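Local coordinates for uncharacterized protein (Bacteroides fragilis, PDB 3EWL) that is of unknown function but, in this piece of a longer protein, has a thioredoxin-like domain, which suggests, without proving it, a role in thiol-disulfide chemistry, at residues A[30-34]-A[45-49]. Sequence-based numbering, arbitrary orientation.
Sequences TMLFF and FEKLF
The rings of Phe33 and Phe45 meet obliquely, with planes 35° apart and centroids 5.2 Å from each other. The two side chains run past each other in opposite senses, and the closest point is Phe33 CE1 against Phe45 CD2 at 3.2 Å. Phe45 receives a second neighbour at its edge, where the selenium of the selenomethionine Met31 lies 5.5 Å from the ring centroid. The Met31 methyl, CE, touches Phe45 CE2 at 3.8 Å. Phe49 meets the same tip: Met31 SE sits 3.6 Å from Phe49 CE1, oblique to that ring. Both are Met-aromatic contacts. Met31 runs straight out from the strand and bends only at chi3 (91°), which brings CE up to both the Phe45 and Phe49 rings. Glu46 crosses Phe33 at about a right angle and brings OE1 to 3.5 Å from Phe33 CE2. That oxygen also forms a salt bridge with Arg43. Trp89 meets the rings of both Phe33 and Phe49 edge-to-face. The contact thus fastens helix 40-50 to central strand 29-34 of the thioredoxin-like sheet. Cys39 and Cys42 form a CxxC pattern at the start of this helix, as in thioredoxins. The chemistry is apolar and aromatic between strand and helix, with one buried carboxylate whose negative charge is probably balanced by Arg43.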
loop_
_atom_site.group_PDB
_atom_site.type_symbol
_atom_site.label_atom_id
_atom_site.label_comp_id
_atom_site.label_asym_id
_atom_site.label_seq_id
_atom_site.Cartn_x
_atom_site.Cartn_y
_atom_site.Cartn_z
ATOM N N THR A 30 3.317 -4.879 -6.878
ATOM C CA THR A 30 3.173 -4.328 -5.546
ATOM C C THR A 30 2.127 -3.224 -5.591
ATOM O O THR A 30 2.255 -2.267 -6.365
ATOM C CB THR A 30 4.510 -3.739 -5.027
ATOM O OG1 THR A 30 5.511 -4.774 -5.058
ATOM C CG2 THR A 30 4.382 -3.221 -3.572
HETATM N N MSE A 31 1.080 -3.362 -4.785
HETATM C CA MSE A 31 0.162 -2.240 -4.627
HETATM C C MSE A 31 0.525 -1.492 -3.357
HETATM O O MSE A 31 0.466 -2.068 -2.267
HETATM C CB MSE A 31 -1.277 -2.717 -4.570
HETATM C CG MSE A 31 -2.307 -1.562 -4.462
HETATM SE SE MSE A 31 -4.168 -2.173 -4.397
HETATM C CE MSE A 31 -4.386 -2.329 -2.489
ATOM N N LEU A 32 0.819 -0.205 -3.476
ATOM C CA LEU A 32 0.985 0.610 -2.284
ATOM C C LEU A 32 -0.348 1.222 -1.882
ATOM O O LEU A 32 -1.055 1.773 -2.718
ATOM C CB LEU A 32 1.985 1.743 -2.514
ATOM C CG LEU A 32 3.349 1.407 -3.072
ATOM C CD1 LEU A 32 4.041 2.759 -3.300
ATOM C CD2 LEU A 32 4.187 0.477 -2.172
ATOM N N PHE A 33 -0.678 1.117 -0.604
ATOM C CA PHE A 33 -1.948 1.599 -0.086
ATOM C C PHE A 33 -1.671 2.589 1.034
ATOM O O PHE A 33 -1.387 2.180 2.172
ATOM C CB PHE A 33 -2.805 0.404 0.410
ATOM C CG PHE A 33 -4.219 0.785 0.858
ATOM C CD1 PHE A 33 -5.229 0.997 -0.072
ATOM C CD2 PHE A 33 -4.541 0.892 2.214
ATOM C CE1 PHE A 33 -6.540 1.326 0.338
ATOM C CE2 PHE A 33 -5.857 1.194 2.630
ATOM C CZ PHE A 33 -6.854 1.431 1.679
ATOM N N PHE A 34 -1.692 3.889 0.718
ATOM C CA PHE A 34 -1.456 4.893 1.733
ATOM C C PHE A 34 -2.734 5.192 2.431
ATOM O O PHE A 34 -3.700 5.607 1.805
ATOM C CB PHE A 34 -0.769 6.159 1.194
ATOM C CG PHE A 34 0.572 5.880 0.533
ATOM C CD1 PHE A 34 1.716 5.636 1.300
ATOM C CD2 PHE A 34 0.673 5.778 -0.859
ATOM C CE1 PHE A 34 2.968 5.342 0.679
ATOM C CE2 PHE A 34 1.912 5.484 -1.482
ATOM C CZ PHE A 34 3.064 5.285 -0.695
ATOM N N PHE A 45 -12.599 0.891 0.749
ATOM C CA PHE A 45 -11.719 0.321 -0.266
ATOM C C PHE A 45 -11.254 -1.087 0.160
ATOM O O PHE A 45 -11.276 -2.041 -0.638
ATOM C CB PHE A 45 -10.477 1.231 -0.527
ATOM C CG PHE A 45 -9.585 0.705 -1.619
ATOM C CD1 PHE A 45 -9.707 1.187 -2.921
ATOM C CD2 PHE A 45 -8.693 -0.337 -1.374
ATOM C CE1 PHE A 45 -8.926 0.692 -3.938
ATOM C CE2 PHE A 45 -7.891 -0.851 -2.409
ATOM C CZ PHE A 45 -8.017 -0.341 -3.686
ATOM N N GLU A 46 -10.782 -1.189 1.409
ATOM C CA GLU A 46 -10.350 -2.458 2.021
ATOM C C GLU A 46 -11.461 -3.506 1.898
ATOM O O GLU A 46 -11.200 -4.614 1.476
ATOM C CB GLU A 46 -9.970 -2.283 3.506
ATOM C CG GLU A 46 -8.690 -1.500 3.755
ATOM C CD GLU A 46 -8.651 -0.820 5.151
ATOM O OE1 GLU A 46 -7.834 0.132 5.350
ATOM O OE2 GLU A 46 -9.419 -1.225 6.044
ATOM N N LYS A 47 -12.695 -3.129 2.233
ATOM C CA LYS A 47 -13.861 -4.007 2.118
ATOM C C LYS A 47 -14.131 -4.453 0.679
ATOM O O LYS A 47 -14.379 -5.632 0.434
ATOM C CB LYS A 47 -15.103 -3.305 2.692
ATOM C CG LYS A 47 -16.376 -4.170 2.647
ATOM C CD LYS A 47 -17.609 -3.363 2.873
ATOM C CE LYS A 47 -18.827 -4.253 2.903
ATOM N NZ LYS A 47 -19.202 -4.644 1.521
ATOM N N LEU A 48 -14.085 -3.518 -0.270
ATOM C CA LEU A 48 -14.385 -3.837 -1.668
ATOM C C LEU A 48 -13.298 -4.709 -2.285
ATOM O O LEU A 48 -13.588 -5.633 -3.027
ATOM C CB LEU A 48 -14.521 -2.572 -2.514
ATOM C CG LEU A 48 -15.723 -1.643 -2.380
ATOM C CD1 LEU A 48 -15.584 -0.507 -3.408
ATOM C CD2 LEU A 48 -17.042 -2.387 -2.571
ATOM N N PHE A 49 -12.040 -4.376 -1.986
ATOM C CA PHE A 49 -10.897 -5.128 -2.491
ATOM C C PHE A 49 -11.069 -6.630 -2.195
ATOM O O PHE A 49 -10.823 -7.460 -3.073
ATOM C CB PHE A 49 -9.586 -4.579 -1.884
ATOM C CG PHE A 49 -8.343 -5.140 -2.504
ATOM C CD1 PHE A 49 -7.676 -4.432 -3.508
ATOM C CD2 PHE A 49 -7.851 -6.389 -2.097
ATOM C CE1 PHE A 49 -6.515 -4.949 -4.103
ATOM C CE2 PHE A 49 -6.696 -6.925 -2.668
ATOM C CZ PHE A 49 -6.022 -6.205 -3.677
#